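Local coordinates for protein putative oxidoreductase (Thermus thermophilus, PDB 2ISM) that has no established function but is probably an oxidoreductase, built as a beta-propeller of four-stranded antiparallel sheets and carrying a bound calcium ion, at residues 65-70 against 94-99; 72-77 against 132-137; 105-110 against 121-126. All blocks are in the same frame, centred on the assembly; numbering follows the deposited sequence.

Contact 1. Residues 65-70 against 94-99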
loop_
_atom_site.group_PDB
_atom_site.type_symbol
_atom_site.label_atom_id
_atom_site.label_comp_id
_atom_site.label_asym_id
_atom_site.label_seq_id
_atom_site.Cartn_x
_atom_site.Cartn_y
_atom_site.Cartn_z
ATOM N N ALA B 65 29.769 10.139 -3.457
ATOM C CA ALA B 65 31.079 9.637 -3.079
ATOM C C ALA B 65 31.577 8.616 -4.085
ATOM O O ALA B 65 30.798 7.978 -4.795
ATOM C CB ALA B 65 31.018 9.002 -1.697
ATOM N N GLU B 66 32.891 8.481 -4.162
ATOM C CA GLU B 66 33.477 7.499 -5.050
ATOM C C GLU B 66 34.358 6.636 -4.164
ATOM O O GLU B 66 35.190 7.152 -3.418
ATOM C CB GLU B 66 34.308 8.175 -6.138
ATOM C CG GLU B 66 34.682 7.240 -7.274
ATOM C CD GLU B 66 35.185 7.978 -8.496
ATOM O OE1 GLU B 66 34.462 8.871 -8.991
ATOM O OE2 GLU B 66 36.301 7.664 -8.965
ATOM N N LEU B 67 34.154 5.325 -4.226
ATOM C CA LEU B 67 34.935 4.400 -3.416
ATOM C C LEU B 67 35.672 3.401 -4.292
ATOM O O LEU B 67 35.143 2.932 -5.298
ATOM C CB LEU B 67 34.021 3.642 -2.447
ATOM C CG LEU B 67 33.229 4.466 -1.428
ATOM C CD1 LEU B 67 32.220 3.575 -0.721
ATOM C CD2 LEU B 67 34.180 5.093 -0.426
ATOM N N SER B 68 36.907 3.093 -3.912
ATOM C CA SER B 68 37.702 2.120 -4.642
ATOM C C SER B 68 37.101 0.758 -4.328
ATOM O O SER B 68 36.902 0.416 -3.164
ATOM C CB SER B 68 39.159 2.163 -4.172
ATOM O OG SER B 68 39.894 1.061 -4.682
ATOM N N VAL B 69 36.790 -0.012 -5.360
ATOM C CA VAL B 69 36.224 -1.333 -5.142
ATOM C C VAL B 69 36.784 -2.300 -6.168
ATOM O O VAL B 69 37.361 -1.887 -7.178
ATOM C CB VAL B 69 34.674 -1.332 -5.267
ATOM C CG1 VAL B 69 34.060 -0.338 -4.286
ATOM C CG2 VAL B 69 34.268 -1.001 -6.689
ATOM N N TYR B 70 36.613 -3.586 -5.885
ATOM C CA TYR B 70 37.056 -4.660 -6.763
ATOM C C TYR B 70 35.820 -5.054 -7.548
ATOM O O TYR B 70 34.997 -5.834 -7.067
ATOM C CB TYR B 70 37.520 -5.854 -5.929
ATOM C CG TYR B 70 38.052 -7.013 -6.736
ATOM C CD1 TYR B 70 39.269 -6.914 -7.412
ATOM C CD2 TYR B 70 37.362 -8.225 -6.793
ATOM C CE1 TYR B 70 39.790 -7.993 -8.117
ATOM C CE2 TYR B 70 37.876 -9.315 -7.497
ATOM C CZ TYR B 70 39.093 -9.189 -8.154
ATOM O OH TYR B 70 39.630 -10.262 -8.822
ATOM N N ALA B 94 28.089 1.228 3.925
ATOM C CA ALA B 94 28.192 0.605 2.615
ATOM C C ALA B 94 28.985 -0.682 2.709
ATOM O O ALA B 94 29.931 -0.780 3.494
ATOM C CB ALA B 94 28.864 1.561 1.634
ATOM N N TYR B 95 28.580 -1.666 1.910
ATOM C CA TYR B 95 29.235 -2.971 1.846
ATOM C C TYR B 95 30.026 -2.960 0.545
ATOM O O TYR B 95 29.457 -2.686 -0.511
ATOM C CB TYR B 95 28.176 -4.081 1.789
ATOM C CG TYR B 95 28.714 -5.502 1.824
ATOM C CD1 TYR B 95 28.501 -6.317 2.939
ATOM C CD2 TYR B 95 29.397 -6.045 0.735
ATOM C CE1 TYR B 95 28.950 -7.641 2.968
ATOM C CE2 TYR B 95 29.858 -7.371 0.753
ATOM C CZ TYR B 95 29.628 -8.161 1.872
ATOM O OH TYR B 95 30.058 -9.469 1.905
ATOM N N ARG B 96 31.325 -3.250 0.603
ATOM C CA ARG B 96 32.121 -3.251 -0.621
ATOM C C ARG B 96 33.218 -4.309 -0.656
ATOM O O ARG B 96 33.715 -4.752 0.385
ATOM C CB ARG B 96 32.783 -1.878 -0.838
ATOM C CG ARG B 96 33.875 -1.563 0.186
ATOM C CD ARG B 96 34.763 -0.406 -0.256
ATOM N NE ARG B 96 35.731 -0.049 0.779
ATOM C CZ ARG B 96 36.668 0.886 0.647
ATOM N NH1 ARG B 96 36.776 1.568 -0.487
ATOM N NH2 ARG B 96 37.488 1.150 1.658
ATOM N N THR B 97 33.587 -4.703 -1.873
ATOM C CA THR B 97 34.664 -5.657 -2.080
ATOM C C THR B 97 35.867 -4.758 -2.368
ATOM O O THR B 97 35.810 -3.909 -3.263
ATOM C CB THR B 97 34.411 -6.549 -3.316
ATOM O OG1 THR B 97 33.059 -7.026 -3.301
ATOM C CG2 THR B 97 35.359 -7.749 -3.305
ATOM N N VAL B 98 36.945 -4.920 -1.607
ATOM C CA VAL B 98 38.128 -4.094 -1.816
ATOM C C VAL B 98 39.352 -4.970 -2.086
ATOM O O VAL B 98 39.419 -6.113 -1.626
ATOM C CB VAL B 98 38.385 -3.173 -0.587
ATOM C CG1 VAL B 98 38.927 -3.978 0.580
ATOM C CG2 VAL B 98 39.338 -2.050 -0.968
ATOM N N ALA B 99 40.313 -4.434 -2.838
ATOM C CA ALA B 99 41.525 -5.175 -3.178
ATOM C C ALA B 99 42.787 -4.611 -2.526
ATOM O O ALA B 99 43.768 -5.334 -2.337
ATOM C CB ALA B 99 41.701 -5.210 -4.697
HETATM O O HOH W 1 38.112 4.276 -1.397
HETATM O O HOH W 2 40.091 -1.865 -4.053
#
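Tyr70 and Thr97 meet at a junction between two propeller blades, where the chain leaving strand 60-66, an outermost strand of one four-stranded sheet, runs past strand 92-98, the second strand of the next. The touching parts head 62° apart, and the nearest CA atoms are those of Val69 and Val98, 4.7 Å from each other. A single backbone hydrogen bond crosses here: Tyr70 N donates to Thr97 O over 2.8 Å, from above the carbonyl plane. The same oxygen takes a CA-H...O contact from Val69, whose CA lies 3.2 Å from Thr97 O. CG of Tyr70 stands anti to the backbone N (chi1 -178°); CB of Tyr70 lies 3.9 Å from Thr97 CG2, and ring atom CD1 of Tyr70 is 4.0 Å from Ala99 CB. The ring then leads away from the contact, and its OH hydrogen-bonds to Pro131 O, while Thr97 OG1 serves Gly76 N. Nearer the start of the contact, at Leu67 to Val69, Arg96 is extended from CG to NE, and its CB and CD brush Val69 CG1. At its end Arg96 NH1 makes a weak bond to Ser68 O (2.9 Å, 121° at the hydrogen). A water at the edge of the guanidinium, in its plane, accepts from both this NH1 and Ser68 N, adding a second, indirect link to the same serine. Val98 CG2 sits over the centre of one guanidinium face, 4.3 Å above the plane, and Leu67 CB comes near NH1. A second water joins Ser68 OG to Ala99 N, both residues being exposed. One direct backbone bond, one arginine reaching across and two bridging waters thus fasten the connection that carries the chain from one propeller blade into the next.

Contact 2. Residues 72-77 against 132-137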
loop_
_atom_site.group_PDB
_atom_site.type_symbol
_atom_site.label_atom_id
_atom_site.label_comp_id
_atom_site.label_asym_id
_atom_site.label_seq_id
_atom_site.Cartn_x
_atom_site.Cartn_y
_atom_site.Cartn_z
ATOM N N ARG B 72 34.659 -7.148 -10.158
ATOM C CA ARG B 72 34.756 -8.303 -11.037
ATOM C C ARG B 72 33.674 -9.253 -10.557
ATOM O O ARG B 72 33.312 -9.234 -9.376
ATOM C CB ARG B 72 36.129 -8.964 -10.934
ATOM C CG ARG B 72 37.229 -8.113 -11.529
ATOM C CD ARG B 72 38.532 -8.860 -11.634
ATOM N NE ARG B 72 39.567 -8.013 -12.218
ATOM C CZ ARG B 72 40.840 -8.366 -12.340
ATOM N NH1 ARG B 72 41.242 -9.557 -11.920
ATOM N NH2 ARG B 72 41.711 -7.524 -12.881
ATOM N N GLY B 73 33.148 -10.064 -11.468
ATOM C CA GLY B 73 32.100 -10.996 -11.100
ATOM C C GLY B 73 30.879 -10.276 -10.552
ATOM O O GLY B 73 30.354 -9.363 -11.187
ATOM N N GLU B 74 30.438 -10.681 -9.364
ATOM C CA GLU B 74 29.266 -10.085 -8.719
ATOM C C GLU B 74 29.681 -9.124 -7.600
ATOM O O GLU B 74 28.842 -8.666 -6.817
ATOM C CB GLU B 74 28.388 -11.204 -8.147
ATOM C CG GLU B 74 28.223 -12.378 -9.113
ATOM C CD GLU B 74 27.593 -13.610 -8.483
ATOM O OE1 GLU B 74 27.828 -13.870 -7.285
ATOM O OE2 GLU B 74 26.874 -14.335 -9.200
ATOM N N SER B 75 30.969 -8.796 -7.548
ATOM C CA SER B 75 31.504 -7.922 -6.505
ATOM C C SER B 75 31.665 -6.445 -6.881
ATOM O O SER B 75 31.544 -6.071 -8.046
ATOM C CB SER B 75 32.855 -8.473 -6.028
ATOM O OG SER B 75 32.714 -9.775 -5.478
ATOM N N GLY B 76 31.949 -5.621 -5.871
ATOM C CA GLY B 76 32.143 -4.189 -6.065
ATOM C C GLY B 76 31.465 -3.437 -4.934
ATOM O O GLY B 76 31.595 -3.825 -3.773
ATOM N N LEU B 77 30.752 -2.360 -5.258
ATOM C CA LEU B 77 30.027 -1.605 -4.243
ATOM C C LEU B 77 28.570 -2.015 -4.072
ATOM O O LEU B 77 27.687 -1.504 -4.764
ATOM C CB LEU B 77 29.922 -0.130 -4.625
ATOM C CG LEU B 77 29.063 0.732 -3.691
ATOM C CD1 LEU B 77 29.620 0.693 -2.267
ATOM C CD2 LEU B 77 29.038 2.161 -4.214
ATOM N N HIS B 132 37.521 -14.436 -8.348
ATOM C CA HIS B 132 36.427 -14.557 -9.302
ATOM C C HIS B 132 35.288 -13.582 -8.994
ATOM O O HIS B 132 34.454 -13.310 -9.850
ATOM C CB HIS B 132 35.914 -16.006 -9.348
ATOM C CG HIS B 132 35.513 -16.561 -8.018
ATOM N ND1 HIS B 132 36.101 -17.684 -7.471
ATOM C CD2 HIS B 132 34.549 -16.180 -7.144
ATOM C CE1 HIS B 132 35.515 -17.971 -6.322
ATOM N NE2 HIS B 132 34.571 -17.075 -6.101
ATOM N N GLY B 133 35.277 -13.054 -7.770
ATOM C CA GLY B 133 34.260 -12.095 -7.363
ATOM C C GLY B 133 32.836 -12.616 -7.252
ATOM O O GLY B 133 31.888 -11.830 -7.158
ATOM N N LEU B 134 32.672 -13.932 -7.248
ATOM C CA LEU B 134 31.341 -14.522 -7.151
ATOM C C LEU B 134 30.946 -14.794 -5.704
ATOM O O LEU B 134 31.803 -14.977 -4.838
ATOM C CB LEU B 134 31.286 -15.826 -7.946
ATOM C CG LEU B 134 31.765 -15.750 -9.401
ATOM C CD1 LEU B 134 31.636 -17.125 -10.043
ATOM C CD2 LEU B 134 30.950 -14.726 -10.167
ATOM N N HIS B 135 29.640 -14.818 -5.459
ATOM C CA HIS B 135 29.082 -15.082 -4.136
ATOM C C HIS B 135 29.646 -14.211 -3.022
ATOM O O HIS B 135 30.216 -14.717 -2.048
ATOM C CB HIS B 135 29.254 -16.559 -3.766
ATOM C CG HIS B 135 28.527 -17.500 -4.679
ATOM N ND1 HIS B 135 28.397 -18.847 -4.405
ATOM C CD2 HIS B 135 27.916 -17.298 -5.870
ATOM C CE1 HIS B 135 27.739 -19.432 -5.391
ATOM N NE2 HIS B 135 27.435 -18.515 -6.293
ATOM N N SER B 136 29.473 -12.900 -3.163
ATOM C CA SER B 136 29.944 -11.949 -2.163
ATOM C C SER B 136 28.820 -11.424 -1.269
ATOM O O SER B 136 29.070 -10.605 -0.389
ATOM C CB SER B 136 30.639 -10.763 -2.841
ATOM O OG SER B 136 31.970 -11.091 -3.206
ATOM N N GLY B 137 27.592 -11.893 -1.486
ATOM C CA GLY B 137 26.473 -11.415 -0.678
ATOM C C GLY B 137 26.380 -9.912 -0.846
ATOM O O GLY B 137 26.322 -9.432 -1.979
HETATM O O HOH W 3 27.590 -12.215 -5.088
HETATM O O HOH W 4 27.303 -9.627 -4.659
#
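Gly133 O is gripped twice by the 72-77 loop: Glu74 N donates to it over 2.9 Å and Ser75 OG over 2.8 Å, the two donors arriving from opposite faces of the carbonyl plane. Ser75 OG also lies 2.7 Å from Ser136 OG. Glu74 reaches further, its chain extended beyond CG, and OE1 accepts from His135 N at 2.7 Å, on the anti side of the carboxylate and 32° out of its plane. On the way Glu74 CG packs 3.7 Å from Leu134 CD2, the two side chains crossing at about a right angle. OE1 also takes a hydrogen from a water that accepts from Ser136 N, and a second water donates to Glu74 O and Gly137 O. Behind this shell, a type II' turn from Arg72 to Ser75, closed by Ser75 N to Arg72 O, presents Glu74 and Ser75, and Gly73 and Gly133 let the backbones approach closely. Further out, Arg338 forms a salt bridge with Glu74 OE2, while His135 bonds through ND1 to Glu154 and stacks on Tyr156. Both segments are loops, one leading into strand 77-82 and the other running from strand 117-127 toward strand 140-142, with Thr97 of strand 92-98 against Ser75.

Contact 3. Residues 105-110 against 121-126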
loop_
_atom_site.group_PDB
_atom_site.type_symbol
_atom_site.label_atom_id
_atom_site.label_comp_id
_atom_site.label_asym_id
_atom_site.label_seq_id
_atom_site.Cartn_x
_atom_site.Cartn_y
_atom_site.Cartn_z
ATOM N N ASN B 105 35.799 -8.596 1.464
ATOM C CA ASN B 105 34.606 -7.764 1.545
ATOM C C ASN B 105 34.619 -7.094 2.919
ATOM O O ASN B 105 35.224 -7.601 3.868
ATOM C CB ASN B 105 33.330 -8.602 1.363
ATOM C CG ASN B 105 33.054 -8.942 -0.101
ATOM O OD1 ASN B 105 33.068 -10.110 -0.506
ATOM N ND2 ASN B 105 32.804 -7.919 -0.897
ATOM N N GLN B 106 33.970 -5.944 3.021
ATOM C CA GLN B 106 33.930 -5.217 4.276
ATOM C C GLN B 106 32.757 -4.264 4.291
ATOM O O GLN B 106 32.186 -3.943 3.252
ATOM C CB GLN B 106 35.215 -4.402 4.461
ATOM C CG GLN B 106 35.554 -3.532 3.264
ATOM C CD GLN B 106 36.719 -2.587 3.511
ATOM O OE1 GLN B 106 37.726 -2.954 4.123
ATOM N NE2 GLN B 106 36.594 -1.367 3.014
ATOM N N VAL B 107 32.402 -3.827 5.490
ATOM C CA VAL B 107 31.345 -2.856 5.663
ATOM C C VAL B 107 32.087 -1.620 6.126
ATOM O O VAL B 107 32.849 -1.675 7.090
ATOM C CB VAL B 107 30.344 -3.258 6.759
ATOM C CG1 VAL B 107 29.379 -2.104 7.008
ATOM C CG2 VAL B 107 29.566 -4.502 6.332
ATOM N N VAL B 108 31.891 -0.517 5.421
ATOM C CA VAL B 108 32.544 0.725 5.784
ATOM C C VAL B 108 31.472 1.740 6.140
ATOM O O VAL B 108 30.282 1.503 5.940
ATOM C CB VAL B 108 33.415 1.279 4.630
ATOM C CG1 VAL B 108 34.557 0.320 4.341
ATOM C CG2 VAL B 108 32.566 1.491 3.379
ATOM N N ARG B 109 31.910 2.867 6.675
ATOM C CA ARG B 109 31.015 3.932 7.069
ATOM C C ARG B 109 31.583 5.241 6.523
ATOM O O ARG B 109 32.787 5.473 6.614
ATOM C CB ARG B 109 30.945 3.974 8.598
ATOM C CG ARG B 109 29.937 4.926 9.164
ATOM C CD ARG B 109 29.757 4.704 10.660
ATOM N NE ARG B 109 30.768 5.358 11.486
ATOM C CZ ARG B 109 30.694 5.429 12.813
ATOM N NH1 ARG B 109 29.662 4.882 13.444
ATOM N NH2 ARG B 109 31.636 6.054 13.509
ATOM N N LEU B 110 30.725 6.078 5.945
ATOM C CA LEU B 110 31.147 7.371 5.412
ATOM C C LEU B 110 30.528 8.479 6.259
ATOM O O LEU B 110 29.420 8.323 6.776
ATOM C CB LEU B 110 30.674 7.562 3.965
ATOM C CG LEU B 110 31.038 6.558 2.871
ATOM C CD1 LEU B 110 30.749 7.191 1.517
ATOM C CD2 LEU B 110 32.500 6.181 2.965
ATOM N N ARG B 121 35.477 5.195 8.375
ATOM C CA ARG B 121 36.250 4.048 8.835
ATOM C C ARG B 121 35.602 2.717 8.461
ATOM O O ARG B 121 34.434 2.668 8.067
ATOM C CB ARG B 121 36.436 4.103 10.353
ATOM C CG ARG B 121 35.229 3.653 11.161
ATOM C CD ARG B 121 35.627 3.417 12.607
ATOM N NE ARG B 121 34.871 2.329 13.220
ATOM C CZ ARG B 121 33.707 2.480 13.839
ATOM N NH1 ARG B 121 33.156 3.681 13.937
ATOM N NH2 ARG B 121 33.094 1.428 14.359
ATOM N N VAL B 122 36.372 1.642 8.582
ATOM C CA VAL B 122 35.869 0.309 8.296
ATOM C C VAL B 122 35.121 -0.141 9.547
ATOM O O VAL B 122 35.618 0.012 10.663
ATOM C CB VAL B 122 37.022 -0.673 7.996
ATOM C CG1 VAL B 122 36.469 -2.062 7.723
ATOM C CG2 VAL B 122 37.819 -0.179 6.800
ATOM N N VAL B 123 33.918 -0.666 9.352
ATOM C CA VAL B 123 33.069 -1.128 10.448
ATOM C C VAL B 123 33.302 -2.608 10.747
ATOM O O VAL B 123 33.315 -3.023 11.908
ATOM C CB VAL B 123 31.585 -0.886 10.104
ATOM C CG1 VAL B 123 30.688 -1.423 11.199
ATOM C CG2 VAL B 123 31.349 0.607 9.913
ATOM N N LEU B 124 33.471 -3.399 9.691
ATOM C CA LEU B 124 33.744 -4.828 9.809
ATOM C C LEU B 124 34.573 -5.197 8.586
ATOM O O LEU B 124 34.149 -4.975 7.452
ATOM C CB LEU B 124 32.454 -5.660 9.824
ATOM C CG LEU B 124 32.702 -7.177 9.786
ATOM C CD1 LEU B 124 33.585 -7.578 10.965
ATOM C CD2 LEU B 124 31.384 -7.941 9.831
ATOM N N ASP B 125 35.754 -5.755 8.824
ATOM C CA ASP B 125 36.656 -6.129 7.741
ATOM C C ASP B 125 36.891 -7.640 7.714
ATOM O O ASP B 125 36.657 -8.332 8.705
ATOM C CB ASP B 125 37.999 -5.400 7.936
ATOM C CG ASP B 125 38.747 -5.186 6.634
ATOM O OD1 ASP B 125 38.255 -5.646 5.582
ATOM O OD2 ASP B 125 39.830 -4.554 6.663
ATOM N N GLY B 126 37.341 -8.153 6.571
ATOM C CA GLY B 126 37.645 -9.573 6.488
ATOM C C GLY B 126 36.571 -10.538 6.031
ATOM O O GLY B 126 36.727 -11.746 6.191
#
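Val107 faces both Val123 and Leu124, which makes a classic beta bulge in the antiparallel hairpin of strands 104-112 and 117-127. Val107 O is held by two donors, Val123 N at 2.7 Å and Leu124 N at 3.2 Å, the latter on a lone pair. Leu124 O returns a bond, accepting from Val107 N in the carbonyl plane. Packing is close here: Val107 CG1 lies 4.0 Å from Val123 CB, and Val123 CG2 comes to 3.6 Å from Arg109 CB. Leu124, buried, reaches Leu172 and Leu174 of the neighbouring sheet. Beyond the bulge the regular pairing resumes, with Arg109 and Arg121 joined by two backbone bonds and Val108 CG1 meeting Val122 CG2 at 4.1 Å on the other face.

The end at Asp125, partly exposed, and Gly126, exposed, is looser; Asp125 OD1 accepts from Gly126 N, from above the carboxylate plane, and forms a salt bridge with Arg104. Buried Arg109 and partly exposed Arg121 instead make a close, like-charged approach, Arg121 NH1 lying over one face of the Arg109 guanidinium, 2.9 Å from Arg109 NH2, with the planes 79° apart. Two donors cannot bond each other. The salt bridges of Arg109 to Asp120 and Glu177, and a weak, long ion pair of Arg121 with Glu177, probably offset this repulsion, so acidic neighbours may be what allows like charges to meet here.

How the contacts relate
The three contacts cluster around the blade of strands 77-82, 92-98, 104-112 and 117-127, with contact 1 reaching back to strand 60-66 of the preceding sheet. Contacts 1 and 3 have centres about 10 Å apart and both reach this sheet, contact 1 through 94-99: strands 92-98 and 104-112 are neighbours, linked by Ala94 O to Val108 N and Arg96 N to Gln106 O. The centre of contact 2 lies about 11 Å from that of contact 1, which it touches through Gly76 O and Thr97 N, and about 16 Å from that of contact 3. Along the chain, contacts 1 and 2 interleave, while contact 3 is nested inside the loop that contact 2 closes. The chain entering the blade, the chain leaving it and its outer hairpin are thereby tied together.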